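Local atomic coordinates of immunomodulatory active chitinase (Trichuris suis, PDB entry 6G9C), a protein that is a secreted helminth protein of glycoside hydrolase family 18 that displays immunomodulatory properties and probably binds and hydrolyses chitin. Residues A[333-336]-A[341-344]; A[36-41]-A[214-219]; A[192-197]-A[252-257]; A[54-59]-A[373-378]; A[74-79]-A[120-125]. One frame throughout, in Å; residues are numbered along the deposited sequence.

Contact 1: residues A[333-336]-A[341-344]; sequences PYLV and WFSY
Pro333 lies over the Tyr344 ring, its CG 3.5 Å from Tyr344 CZ and nearly on the ring normal, a CH-pi contact in which the two side chains cross at about a right angle. Its carbonyl O takes a weak bond from Tyr344 N and a second proton from a water; that water also meets Ser343 OG, which is held in addition by the backbone N of Asn233. Tyr334, next along, turns its CG into the position between backbone N and carbonyl carbon (chi1 65°), laying one face of the ring against the six-membered ring of Trp341, offset toward the rim. The two planes differ by only 21° but are slid apart, and CD1 of Tyr334 sits 3.4 Å from CZ2 of Trp341. The indole NE1 is tied down by Thr287 O. These strands form an antiparallel beta hairpin in the alpha+beta domain that many family 18 chitinases insert into their TIM barrel. At Leu335 the backbones bond in both directions: Leu335 N to Phe342 O at 2.7 Å, Phe342 N to Leu335 O at 2.8 Å. Leu335 CB also touches Tyr344 CE1, at 3.8 Å. Val336 shares the sheet face of Tyr334 and Trp341, and its CG2 reaches Trp341 CD1 at 3.6 Å.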
# COMPACT_ATOMS: atom_id res chain seq x y z
N PRO A 333 -7.96 -18.44 34.05
CA PRO A 333 -8.45 -17.77 35.26
C PRO A 333 -9.94 -17.52 35.21
O PRO A 333 -10.54 -17.51 34.12
CB PRO A 333 -7.67 -16.46 35.25
CG PRO A 333 -7.62 -16.14 33.79
CD PRO A 333 -7.44 -17.47 33.08
N TYR A 334 -10.55 -17.32 36.37
CA TYR A 334 -11.88 -16.75 36.39
C TYR A 334 -11.92 -15.63 37.41
O TYR A 334 -11.03 -15.49 38.26
CB TYR A 334 -12.96 -17.82 36.65
CG TYR A 334 -12.96 -18.53 37.99
CD1 TYR A 334 -13.71 -18.06 39.06
CD2 TYR A 334 -12.28 -19.74 38.15
CE1 TYR A 334 -13.75 -18.74 40.27
CE2 TYR A 334 -12.33 -20.44 39.34
CZ TYR A 334 -13.06 -19.93 40.40
OH TYR A 334 -13.10 -20.61 41.59
N LEU A 335 -12.93 -14.78 37.27
CA LEU A 335 -13.06 -13.55 38.05
C LEU A 335 -14.39 -13.56 38.76
O LEU A 335 -15.42 -13.89 38.16
CB LEU A 335 -12.95 -12.32 37.13
CG LEU A 335 -12.74 -11.00 37.86
CD1 LEU A 335 -11.26 -10.86 38.16
CD2 LEU A 335 -13.22 -9.83 37.03
N VAL A 336 -14.38 -13.21 40.04
CA VAL A 336 -15.59 -13.10 40.84
C VAL A 336 -15.65 -11.71 41.45
O VAL A 336 -14.67 -11.26 42.06
CB VAL A 336 -15.65 -14.17 41.95
CG1 VAL A 336 -17.01 -14.14 42.63
CG2 VAL A 336 -15.35 -15.55 41.38
N TRP A 341 -19.55 -13.36 37.73
CA TRP A 341 -18.57 -14.43 37.58
C TRP A 341 -18.17 -14.51 36.11
O TRP A 341 -19.04 -14.63 35.25
CB TRP A 341 -19.17 -15.76 38.04
CG TRP A 341 -18.22 -16.88 38.26
CD1 TRP A 341 -17.82 -17.37 39.47
CD2 TRP A 341 -17.60 -17.71 37.26
NE1 TRP A 341 -16.97 -18.43 39.29
CE2 TRP A 341 -16.82 -18.66 37.95
CE3 TRP A 341 -17.63 -17.73 35.86
CZ2 TRP A 341 -16.07 -19.63 37.27
CZ3 TRP A 341 -16.87 -18.69 35.19
CH2 TRP A 341 -16.11 -19.63 35.91
N PHE A 342 -16.86 -14.44 35.83
CA PHE A 342 -16.41 -14.43 34.45
C PHE A 342 -15.30 -15.45 34.26
O PHE A 342 -14.36 -15.50 35.06
CB PHE A 342 -15.86 -13.06 34.02
CG PHE A 342 -16.80 -11.92 34.24
CD1 PHE A 342 -16.80 -11.22 35.45
CD2 PHE A 342 -17.64 -11.49 33.22
CE1 PHE A 342 -17.65 -10.15 35.65
CE2 PHE A 342 -18.50 -10.40 33.42
CZ PHE A 342 -18.50 -9.74 34.62
N SER A 343 -15.39 -16.23 33.19
CA SER A 343 -14.24 -16.99 32.71
C SER A 343 -13.56 -16.17 31.62
O SER A 343 -14.22 -15.64 30.73
CB SER A 343 -14.70 -18.34 32.16
OG SER A 343 -13.72 -18.88 31.29
N TYR A 344 -12.24 -16.04 31.70
CA TYR A 344 -11.57 -15.17 30.74
C TYR A 344 -10.18 -15.74 30.46
O TYR A 344 -9.83 -16.82 30.92
CB TYR A 344 -11.49 -13.71 31.24
CG TYR A 344 -10.60 -13.47 32.44
CD1 TYR A 344 -10.99 -13.89 33.72
CD2 TYR A 344 -9.39 -12.79 32.31
CE1 TYR A 344 -10.18 -13.65 34.83
CE2 TYR A 344 -8.57 -12.55 33.42
CZ TYR A 344 -8.97 -12.99 34.67
OH TYR A 344 -8.16 -12.74 35.76
O HOH W 1 -11.88 -19.59 32.88

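Contact 2: residues A[36-41]-A[214-219]; sequences GCYFTN and FVNLMC
Tyr38 and Asn216 meet between two strands of the TIM barrel, and between these two segments they alone make contact. The polar part is one hydrogen bond: Asn216 ND2 donates to Tyr38 OH over 3.0 Å, with an N-H...O angle of 159°. The phenol oxygen lies close to the amide plane of Asn216, so the N-H is aimed well, while the ring and amide planes stand 71° apart. The two side chains approach from opposite directions across the barrel interior. The same hydroxyl is hydrogen-bonded to OD2 of Asp149.

Beyond the bond little touches: the same Asn216 ND2 comes obliquely within 3.7 Å of Tyr38 CE1. Other barrel residues pack around the tyrosine: Phe66, from the adjoining parallel strand, stacks on its ring, Trp368 meets it at a slant, and Ala191 touches it as well.

Strands 34-40 and 214-218 are not neighbours in the barrel, so this is a bridge through its core. Asp149 lies in the DGFDLDWE sequence, the family 18 signature. Tyr38 is thus probably a second-shell group: with its oxygen gripped by both Asn216 and Asp149, the buried hydroxyl is fixed in place and probably helps to position that aspartate.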
# COMPACT_ATOMS: atom_id res chain seq x y z
N GLY A 36 -2.14 -14.63 13.63
CA GLY A 36 -3.25 -13.86 13.08
C GLY A 36 -4.02 -13.05 14.10
O GLY A 36 -4.01 -13.37 15.29
N CYS A 37 -4.70 -11.99 13.65
CA CYS A 37 -5.47 -11.12 14.53
C CYS A 37 -6.72 -10.66 13.81
O CYS A 37 -6.62 -10.18 12.68
CB CYS A 37 -4.67 -9.86 14.93
SG CYS A 37 -3.11 -10.20 15.74
N TYR A 38 -7.86 -10.71 14.48
CA TYR A 38 -9.09 -10.16 13.92
C TYR A 38 -9.28 -8.70 14.34
O TYR A 38 -9.25 -8.36 15.53
CB TYR A 38 -10.31 -10.96 14.35
CG TYR A 38 -10.50 -12.21 13.51
CD1 TYR A 38 -9.76 -13.36 13.77
CD2 TYR A 38 -11.39 -12.23 12.44
CE1 TYR A 38 -9.93 -14.51 12.98
CE2 TYR A 38 -11.57 -13.38 11.66
CZ TYR A 38 -10.82 -14.51 11.93
OH TYR A 38 -10.95 -15.67 11.18
N PHE A 39 -9.44 -7.84 13.34
CA PHE A 39 -9.97 -6.49 13.49
C PHE A 39 -11.48 -6.53 13.32
O PHE A 39 -11.99 -7.30 12.49
CB PHE A 39 -9.33 -5.59 12.42
CG PHE A 39 -9.86 -4.18 12.39
CD1 PHE A 39 -10.98 -3.86 11.64
CD2 PHE A 39 -9.23 -3.18 13.11
CE1 PHE A 39 -11.47 -2.57 11.61
CE2 PHE A 39 -9.71 -1.88 13.09
CZ PHE A 39 -10.82 -1.57 12.35
N THR A 40 -12.21 -5.72 14.09
CA THR A 40 -13.67 -5.68 13.99
C THR A 40 -14.15 -4.26 13.69
O THR A 40 -13.74 -3.30 14.37
CB THR A 40 -14.38 -6.21 15.26
OG1 THR A 40 -14.15 -5.32 16.36
CG2 THR A 40 -13.88 -7.61 15.62
N ASN A 41 -15.04 -4.13 12.70
CA ASN A 41 -15.43 -2.79 12.25
C ASN A 41 -16.56 -2.18 13.09
O ASN A 41 -17.08 -1.11 12.72
CB ASN A 41 -15.80 -2.82 10.74
CG ASN A 41 -16.94 -3.76 10.41
OD1 ASN A 41 -17.55 -4.35 11.29
ND2 ASN A 41 -17.24 -3.90 9.11
N PHE A 214 -5.12 -22.26 5.39
CA PHE A 214 -5.16 -22.81 6.75
C PHE A 214 -6.55 -22.54 7.31
O PHE A 214 -7.36 -21.86 6.69
CB PHE A 214 -4.05 -22.22 7.65
CG PHE A 214 -3.97 -20.71 7.69
CD1 PHE A 214 -4.86 -19.96 8.45
CD2 PHE A 214 -2.95 -20.04 7.03
CE1 PHE A 214 -4.76 -18.56 8.52
CE2 PHE A 214 -2.84 -18.64 7.10
CZ PHE A 214 -3.75 -17.90 7.85
N VAL A 215 -6.83 -23.11 8.49
CA VAL A 215 -8.11 -22.90 9.16
C VAL A 215 -7.87 -22.28 10.53
O VAL A 215 -6.96 -22.68 11.26
CB VAL A 215 -8.95 -24.19 9.29
CG1 VAL A 215 -9.39 -24.66 7.89
CG2 VAL A 215 -8.19 -25.30 10.05
N ASN A 216 -8.69 -21.28 10.85
CA ASN A 216 -8.68 -20.61 12.15
C ASN A 216 -9.65 -21.39 13.05
O ASN A 216 -10.87 -21.25 12.94
CB ASN A 216 -9.10 -19.15 11.99
CG ASN A 216 -7.98 -18.29 11.41
OD1 ASN A 216 -6.82 -18.67 11.43
ND2 ASN A 216 -8.34 -17.11 10.88
N LEU A 217 -9.10 -22.26 13.89
CA LEU A 217 -9.91 -23.08 14.79
C LEU A 217 -10.54 -22.22 15.88
O LEU A 217 -9.83 -21.57 16.66
CB LEU A 217 -9.06 -24.18 15.41
CG LEU A 217 -9.81 -25.09 16.39
CD1 LEU A 217 -10.89 -25.91 15.67
CD2 LEU A 217 -8.83 -25.98 17.11
N MET A 218 -11.87 -22.21 15.94
CA MET A 218 -12.61 -21.39 16.90
C MET A 218 -12.80 -22.15 18.21
O MET A 218 -13.92 -22.43 18.63
CB MET A 218 -13.94 -20.96 16.31
CG MET A 218 -13.80 -20.00 15.13
SD MET A 218 -15.37 -19.71 14.29
CE MET A 218 -16.25 -18.75 15.52
N CYS A 219 -11.67 -22.45 18.86
CA CYS A 219 -11.68 -23.23 20.10
C CYS A 219 -11.89 -22.27 21.27
O CYS A 219 -11.02 -22.02 22.10
CB CYS A 219 -10.40 -24.05 20.23
SG CYS A 219 -8.91 -23.13 19.80

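Contact 3: residues A[192-197]-A[252-257]; sequences VSANPK and EQSSKY
One face of the Tyr257 ring carries Pro196, whose CB stands 3.9 Å from the centroid and only 11° off the normal, a nearly centred CH-pi contact. At the CE2 side of the same ring is Pro196 O, 3.7 Å from Tyr257 CE2. The tyrosine places its CG anti to the backbone N (chi1 -169°), which sends the ring out from its helix so that one face meets the proline, and its OH bonds to OD1 of Asp200 in the next turn of the proline's own helix.

A second, smaller patch lies where the chains come nearest. Ser254 CB packs against Ala194, 3.3 Å from Ala194 O and 3.8 Å from Ala194 CB, while Ser254 OG is turned back to Asn250 O.

Local bonds shape the chain leading to Pro196. Ser193 OG accepts from Asn195 N at 2.9 Å, an ST turn, and Asn195, the N-cap, accepts from Lys197 N through OD1, also at 2.9 Å.

The contact thus joins the end of barrel strand 187-193 and the start of helix 196-202 to helix 251-261, which follows the next strand, 214-218. Leu217 of that strand touches both Ala194 and Ser254, and the indole of Trp258 bonds to Ser193 O alongside.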
# COMPACT_ATOMS: atom_id res chain seq x y z
N VAL A 192 -13.41 -22.05 11.59
CA VAL A 192 -14.12 -23.32 11.58
C VAL A 192 -14.50 -23.72 13.00
O VAL A 192 -13.88 -23.30 13.98
CB VAL A 192 -13.29 -24.44 10.91
CG1 VAL A 192 -12.95 -24.07 9.45
CG2 VAL A 192 -12.02 -24.71 11.71
N SER A 193 -15.51 -24.58 13.09
CA SER A 193 -16.04 -25.00 14.38
C SER A 193 -15.04 -25.86 15.14
O SER A 193 -14.30 -26.65 14.55
CB SER A 193 -17.34 -25.79 14.19
OG SER A 193 -17.78 -26.36 15.42
N ALA A 194 -15.04 -25.72 16.46
CA ALA A 194 -14.28 -26.60 17.34
C ALA A 194 -15.13 -27.71 17.96
O ALA A 194 -14.62 -28.48 18.78
CB ALA A 194 -13.60 -25.78 18.45
N ASN A 195 -16.41 -27.80 17.59
CA ASN A 195 -17.31 -28.82 18.13
C ASN A 195 -17.19 -30.06 17.25
O ASN A 195 -17.57 -30.01 16.07
CB ASN A 195 -18.74 -28.30 18.16
CG ASN A 195 -19.75 -29.31 18.73
OD1 ASN A 195 -19.64 -30.52 18.55
ND2 ASN A 195 -20.78 -28.79 19.39
N PRO A 196 -16.69 -31.19 17.77
CA PRO A 196 -16.46 -32.37 16.92
C PRO A 196 -17.70 -32.87 16.18
O PRO A 196 -17.57 -33.39 15.07
CB PRO A 196 -15.94 -33.41 17.91
CG PRO A 196 -15.30 -32.60 18.99
CD PRO A 196 -16.14 -31.37 19.13
N LYS A 197 -18.90 -32.75 16.78
CA LYS A 197 -20.12 -33.13 16.09
C LYS A 197 -20.38 -32.21 14.90
O LYS A 197 -20.81 -32.67 13.83
CB LYS A 197 -21.31 -33.11 17.04
CG LYS A 197 -21.11 -33.88 18.33
CD LYS A 197 -21.57 -35.33 18.18
CE LYS A 197 -22.27 -35.81 19.44
NZ LYS A 197 -21.39 -35.74 20.65
N GLU A 252 -7.07 -28.57 23.49
CA GLU A 252 -6.25 -29.74 23.21
C GLU A 252 -7.00 -30.75 22.36
O GLU A 252 -6.46 -31.26 21.37
CB GLU A 252 -5.80 -30.39 24.52
CG GLU A 252 -4.90 -31.60 24.31
CD GLU A 252 -4.72 -32.42 25.57
OE1 GLU A 252 -5.72 -32.97 26.08
OE2 GLU A 252 -3.57 -32.53 26.04
N GLN A 253 -8.24 -31.07 22.73
CA GLN A 253 -8.96 -32.15 22.06
C GLN A 253 -9.61 -31.70 20.75
O GLN A 253 -9.63 -32.47 19.78
CB GLN A 253 -10.02 -32.74 23.00
CG GLN A 253 -9.42 -33.46 24.20
CD GLN A 253 -8.61 -34.66 23.79
OE1 GLN A 253 -9.03 -35.45 22.94
NE2 GLN A 253 -7.42 -34.81 24.37
N SER A 254 -10.15 -30.48 20.71
CA SER A 254 -10.77 -29.98 19.49
C SER A 254 -9.75 -29.84 18.36
O SER A 254 -10.03 -30.20 17.21
CB SER A 254 -11.48 -28.65 19.76
OG SER A 254 -10.56 -27.59 20.05
N SER A 255 -8.55 -29.34 18.68
CA SER A 255 -7.49 -29.29 17.68
C SER A 255 -7.03 -30.69 17.29
O SER A 255 -6.84 -30.99 16.10
CB SER A 255 -6.32 -28.45 18.20
OG SER A 255 -5.69 -29.09 19.30
N LYS A 256 -6.85 -31.58 18.27
CA LYS A 256 -6.49 -32.95 17.97
C LYS A 256 -7.53 -33.61 17.08
O LYS A 256 -7.19 -34.45 16.24
CB LYS A 256 -6.31 -33.76 19.26
CG LYS A 256 -6.01 -35.23 19.05
CD LYS A 256 -5.77 -35.94 20.38
CE LYS A 256 -5.10 -37.28 20.19
NZ LYS A 256 -5.95 -38.24 19.43
N TYR A 257 -8.81 -33.25 17.24
CA TYR A 257 -9.84 -33.86 16.41
C TYR A 257 -9.69 -33.45 14.95
O TYR A 257 -9.78 -34.30 14.05
CB TYR A 257 -11.24 -33.49 16.93
CG TYR A 257 -12.32 -34.32 16.26
CD1 TYR A 257 -12.49 -35.66 16.60
CD2 TYR A 257 -13.13 -33.79 15.27
CE1 TYR A 257 -13.47 -36.43 15.99
CE2 TYR A 257 -14.10 -34.56 14.65
CZ TYR A 257 -14.26 -35.88 15.02
OH TYR A 257 -15.22 -36.64 14.42

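Contact 4: residues A[54-59]-A[373-378]; sequences PEHYQA and DDFLGS
His56 meets Phe375 and Leu376 where two loops of the TIM barrel come together. The 54-59 loop follows strand 34-40 and the 373-378 loop follows strand 364-368; those two parallel strands pair where the barrel closes on itself, so the contact brings together segments far apart in sequence near that seam.

The ring contacts come first. Phe375 and His56 meet obliquely, centroids 5.3 Å apart and planes at 45°, neither stacked nor edge-to-face. The approach is led by CE2 of Phe375, 3.8 Å from His56 ND1 and displaced toward the rim of the imidazole. The phenylalanine has CG between its backbone N and carbonyl carbon (chi1 58°), which turns the ring toward the histidine. The Phe375 ring also meets Tyr52 edge-to-face.

A methyl adds to the imidazole contacts. Leu376 CD2 lies 3.7 Å from His56 CD2, a CH-pi contact over the CD2/NE2 half of the ring, while Phe375 CE2 sits nearer ND1. The histidine is not left to rotate at will, since ND1 is hydrogen-bonded to Asn53 N.

Turns shape the second loop. Asp374 centres an inverse gamma turn, spanned by a weak bond from Phe375 N to Asp373 O; its own N bonds to Asp373 OD1, and Asp374 O accepts from Gly377 N at 3.1 Å.

The polar link between the loops is indirect. His56 O bonds to the hydroxyl of Tyr388, and one water donates to both backbones, 2.7 Å from His56 O and 2.8 Å from Phe375 O.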
# COMPACT_ATOMS: atom_id res chain seq x y z
N PRO A 54 -7.88 1.82 13.45
CA PRO A 54 -6.81 1.08 12.75
C PRO A 54 -5.41 1.52 13.13
O PRO A 54 -4.50 0.67 13.20
CB PRO A 54 -7.10 1.36 11.27
CG PRO A 54 -8.58 1.60 11.22
CD PRO A 54 -8.88 2.36 12.51
N GLU A 55 -5.19 2.81 13.40
CA GLU A 55 -3.86 3.27 13.77
C GLU A 55 -3.45 2.79 15.16
O GLU A 55 -2.29 3.00 15.54
CB GLU A 55 -3.79 4.79 13.69
CG GLU A 55 -4.82 5.52 14.54
CD GLU A 55 -6.12 5.79 13.78
OE1 GLU A 55 -6.37 5.12 12.75
OE2 GLU A 55 -6.88 6.68 14.23
N HIS A 56 -4.36 2.18 15.92
CA HIS A 56 -4.00 1.57 17.19
C HIS A 56 -3.26 0.25 17.01
O HIS A 56 -2.69 -0.25 17.99
CB HIS A 56 -5.24 1.37 18.06
CG HIS A 56 -5.79 2.65 18.63
ND1 HIS A 56 -7.14 2.92 18.69
CD2 HIS A 56 -5.16 3.73 19.15
CE1 HIS A 56 -7.32 4.11 19.24
NE2 HIS A 56 -6.13 4.63 19.52
N TYR A 57 -3.27 -0.33 15.81
CA TYR A 57 -2.50 -1.54 15.55
C TYR A 57 -1.02 -1.26 15.78
O TYR A 57 -0.54 -0.14 15.59
CB TYR A 57 -2.73 -2.05 14.11
CG TYR A 57 -1.87 -3.25 13.77
CD1 TYR A 57 -2.20 -4.52 14.24
CD2 TYR A 57 -0.70 -3.11 13.01
CE1 TYR A 57 -1.42 -5.62 13.96
CE2 TYR A 57 0.09 -4.21 12.71
CZ TYR A 57 -0.26 -5.45 13.20
OH TYR A 57 0.52 -6.56 12.93
N GLN A 58 -0.29 -2.28 16.23
CA GLN A 58 1.13 -2.14 16.54
C GLN A 58 1.93 -3.04 15.62
O GLN A 58 1.66 -4.23 15.52
CB GLN A 58 1.39 -2.50 18.01
CG GLN A 58 2.86 -2.56 18.41
CD GLN A 58 3.03 -2.68 19.92
OE1 GLN A 58 2.72 -1.75 20.67
NE2 GLN A 58 3.47 -3.84 20.37
N ALA A 59 2.93 -2.45 14.94
CA ALA A 59 3.71 -3.19 13.96
C ALA A 59 4.26 -4.49 14.54
O ALA A 59 4.72 -4.54 15.68
CB ALA A 59 4.87 -2.32 13.45
N ASP A 373 -7.99 -6.60 23.86
CA ASP A 373 -6.77 -6.51 24.64
C ASP A 373 -6.64 -5.10 25.22
O ASP A 373 -7.35 -4.16 24.82
CB ASP A 373 -5.57 -6.83 23.75
CG ASP A 373 -4.34 -7.30 24.51
OD1 ASP A 373 -4.28 -7.28 25.76
OD2 ASP A 373 -3.38 -7.69 23.80
N ASP A 374 -5.72 -4.93 26.15
CA ASP A 374 -5.37 -3.60 26.65
C ASP A 374 -4.50 -2.91 25.60
O ASP A 374 -3.28 -2.80 25.73
CB ASP A 374 -4.67 -3.71 28.01
CG ASP A 374 -4.61 -2.38 28.78
OD1 ASP A 374 -5.43 -1.46 28.54
OD2 ASP A 374 -3.72 -2.26 29.67
N PHE A 375 -5.14 -2.47 24.51
CA PHE A 375 -4.37 -2.02 23.35
C PHE A 375 -3.76 -0.64 23.54
O PHE A 375 -2.81 -0.29 22.83
CB PHE A 375 -5.23 -2.05 22.08
CG PHE A 375 -6.48 -1.22 22.16
CD1 PHE A 375 -7.66 -1.77 22.64
CD2 PHE A 375 -6.48 0.11 21.73
CE1 PHE A 375 -8.82 -1.02 22.72
CE2 PHE A 375 -7.64 0.87 21.80
CZ PHE A 375 -8.81 0.30 22.30
N LEU A 376 -4.26 0.17 24.48
CA LEU A 376 -3.59 1.41 24.83
C LEU A 376 -2.64 1.26 26.00
O LEU A 376 -1.91 2.21 26.32
CB LEU A 376 -4.60 2.52 25.17
CG LEU A 376 -5.66 2.91 24.12
CD1 LEU A 376 -6.50 4.07 24.66
CD2 LEU A 376 -5.04 3.26 22.77
N GLY A 377 -2.63 0.10 26.65
CA GLY A 377 -1.90 -0.03 27.91
C GLY A 377 -2.42 0.85 29.03
O GLY A 377 -1.66 1.17 29.95
N SER A 378 -3.69 1.26 28.98
CA SER A 378 -4.22 2.25 29.92
C SER A 378 -5.11 1.66 31.00
O SER A 378 -5.45 2.37 31.96
CB SER A 378 -5.02 3.32 29.16
OG SER A 378 -6.24 2.77 28.66
O HOH W 2 -2.37 0.97 20.41

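Contact 5: residues A[74-79]-A[120-125]; sequences DDFTVD and KKMAAT
Phe76 and Met122 are brought together by their first torsions. Phe76 has CG anti to its carbonyl carbon (chi1 -47°), which swings the ring toward the helix, while Met122 holds CG anti to the backbone N (chi1 179°) and so runs past the ring in the reverse direction. The phenylalanine backbone itself has a positive phi (83°), a left-handed conformation.

What meets the ring is mostly the root of the methionine. Met122 CA lies over one face, 3.9 Å from the Phe76 centroid and displaced toward the rim, a CH-pi contact. Met122 CB is nearer still to a single carbon, 3.5 Å from Phe76 CD1. Beyond CG the methionine bends and leads away from the ring. Lys121 gives its CB, 4.0 Å from Phe76 CE1; its chain then extends away from the ring, crossing it at about a right angle.

The loop is braced from within. Asp75 OD1 accepts twice from Thr77: from the backbone N at 3.0 Å, an Asx turn, and from OG1 at 2.7 Å. The N-H comes from above the carboxylate plane and the hydroxyl on the syn side, closer to that plane.

In the fold, Phe76 sits in the turn joining barrel strand 64-72 to the short antiparallel strand 78-79. It rests on Lys121 and Met122 of helix 117-122 and touches Asn128 of helix 126-142, while Met122 goes on to pack on Phe132 of that same helix and on Leu166 of helix 160-181.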
# COMPACT_ATOMS: atom_id res chain seq x y z
N ASP A 74 -28.59 -10.29 0.02
CA ASP A 74 -29.56 -11.33 -0.29
C ASP A 74 -29.36 -11.89 -1.69
O ASP A 74 -29.65 -13.07 -1.93
CB ASP A 74 -30.98 -10.79 -0.14
CG ASP A 74 -31.31 -10.46 1.29
OD1 ASP A 74 -30.51 -10.80 2.18
OD2 ASP A 74 -32.37 -9.85 1.53
N ASP A 75 -28.89 -11.08 -2.63
CA ASP A 75 -28.70 -11.52 -4.00
C ASP A 75 -27.34 -12.18 -4.23
O ASP A 75 -27.00 -12.47 -5.38
CB ASP A 75 -28.90 -10.36 -4.98
CG ASP A 75 -27.85 -9.26 -4.84
OD1 ASP A 75 -26.92 -9.40 -4.01
OD2 ASP A 75 -27.96 -8.26 -5.57
N PHE A 76 -26.57 -12.38 -3.16
CA PHE A 76 -25.29 -13.10 -3.11
C PHE A 76 -24.11 -12.22 -3.52
O PHE A 76 -23.00 -12.75 -3.69
CB PHE A 76 -25.29 -14.37 -3.97
CG PHE A 76 -26.51 -15.24 -3.76
CD1 PHE A 76 -26.99 -15.49 -2.48
CD2 PHE A 76 -27.17 -15.80 -4.84
CE1 PHE A 76 -28.11 -16.28 -2.29
CE2 PHE A 76 -28.29 -16.59 -4.65
CZ PHE A 76 -28.76 -16.83 -3.37
N THR A 77 -24.30 -10.91 -3.69
CA THR A 77 -23.17 -10.03 -3.94
C THR A 77 -22.55 -9.55 -2.63
O THR A 77 -23.17 -9.62 -1.56
CB THR A 77 -23.60 -8.83 -4.80
OG1 THR A 77 -24.60 -8.08 -4.10
CG2 THR A 77 -24.17 -9.29 -6.15
N VAL A 78 -21.31 -9.08 -2.71
CA VAL A 78 -20.52 -8.67 -1.55
C VAL A 78 -20.44 -7.15 -1.49
O VAL A 78 -20.32 -6.49 -2.53
CB VAL A 78 -19.11 -9.29 -1.59
CG1 VAL A 78 -18.27 -8.80 -0.40
CG2 VAL A 78 -19.20 -10.80 -1.58
N ASP A 79 -20.47 -6.61 -0.27
CA ASP A 79 -20.37 -5.17 -0.07
C ASP A 79 -19.88 -4.88 1.34
O ASP A 79 -19.81 -5.76 2.20
CB ASP A 79 -21.72 -4.48 -0.32
CG ASP A 79 -21.56 -3.06 -0.81
OD1 ASP A 79 -20.41 -2.56 -0.83
OD2 ASP A 79 -22.58 -2.44 -1.17
N LYS A 120 -26.51 -20.65 3.03
CA LYS A 120 -27.12 -21.91 2.59
C LYS A 120 -27.66 -21.80 1.18
O LYS A 120 -27.48 -22.71 0.36
CB LYS A 120 -28.25 -22.30 3.55
CG LYS A 120 -27.79 -22.92 4.86
CD LYS A 120 -28.99 -23.25 5.75
CE LYS A 120 -28.57 -24.08 6.96
NZ LYS A 120 -28.31 -25.51 6.61
N LYS A 121 -28.35 -20.70 0.87
CA LYS A 121 -28.88 -20.49 -0.47
C LYS A 121 -27.76 -20.25 -1.47
O LYS A 121 -27.76 -20.82 -2.57
CB LYS A 121 -29.87 -19.32 -0.47
CG LYS A 121 -31.14 -19.55 0.34
CD LYS A 121 -32.13 -18.42 0.13
CE LYS A 121 -33.23 -18.46 1.18
NZ LYS A 121 -34.42 -17.65 0.78
N MET A 122 -26.80 -19.40 -1.10
CA MET A 122 -25.71 -19.04 -2.02
C MET A 122 -24.92 -20.27 -2.46
O MET A 122 -24.53 -20.39 -3.62
CB MET A 122 -24.79 -18.02 -1.36
CG MET A 122 -23.61 -17.58 -2.23
SD MET A 122 -22.17 -18.62 -2.00
CE MET A 122 -21.50 -17.88 -0.49
N ALA A 123 -24.64 -21.18 -1.53
CA ALA A 123 -23.82 -22.34 -1.84
C ALA A 123 -24.58 -23.44 -2.56
O ALA A 123 -23.95 -24.41 -3.01
CB ALA A 123 -23.21 -22.90 -0.54
N ALA A 124 -25.90 -23.31 -2.71
CA ALA A 124 -26.73 -24.44 -3.13
C ALA A 124 -26.49 -24.87 -4.58
O ALA A 124 -26.75 -26.03 -4.92
CB ALA A 124 -28.22 -24.09 -2.95
N THR A 125 -26.04 -23.96 -5.46
CA THR A 125 -25.85 -24.29 -6.87
C THR A 125 -24.60 -23.61 -7.40
O THR A 125 -24.16 -22.58 -6.87
CB THR A 125 -27.05 -23.86 -7.73
OG1 THR A 125 -27.14 -22.43 -7.72
CG2 THR A 125 -28.35 -24.46 -7.23

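Contacts 2, 3 and 4 centre on the TIM barrel: contact 2 crosses its core, about 4 Å from the centre of the chain, and touches both others. Strands 187-193 and 214-218 join contact 3 to it by backbone bonding, the centres of contacts 2 and 3 being about 15 Å apart, and Phe39 packs on Pro54 to reach contact 4, whose centre is about 17 Å from that of contact 2. Contact 5 lies on the barrel's flank and contact 1 in the inserted domain, centres about 40 Å apart on opposite sides of the chain's centre. Along the sequence contact 4 spans 54 to 378, enclosing contacts 5, 3 and 1 in that order. Distant parts of the chain thus close one barrel, with the inserted alpha+beta domain beside it.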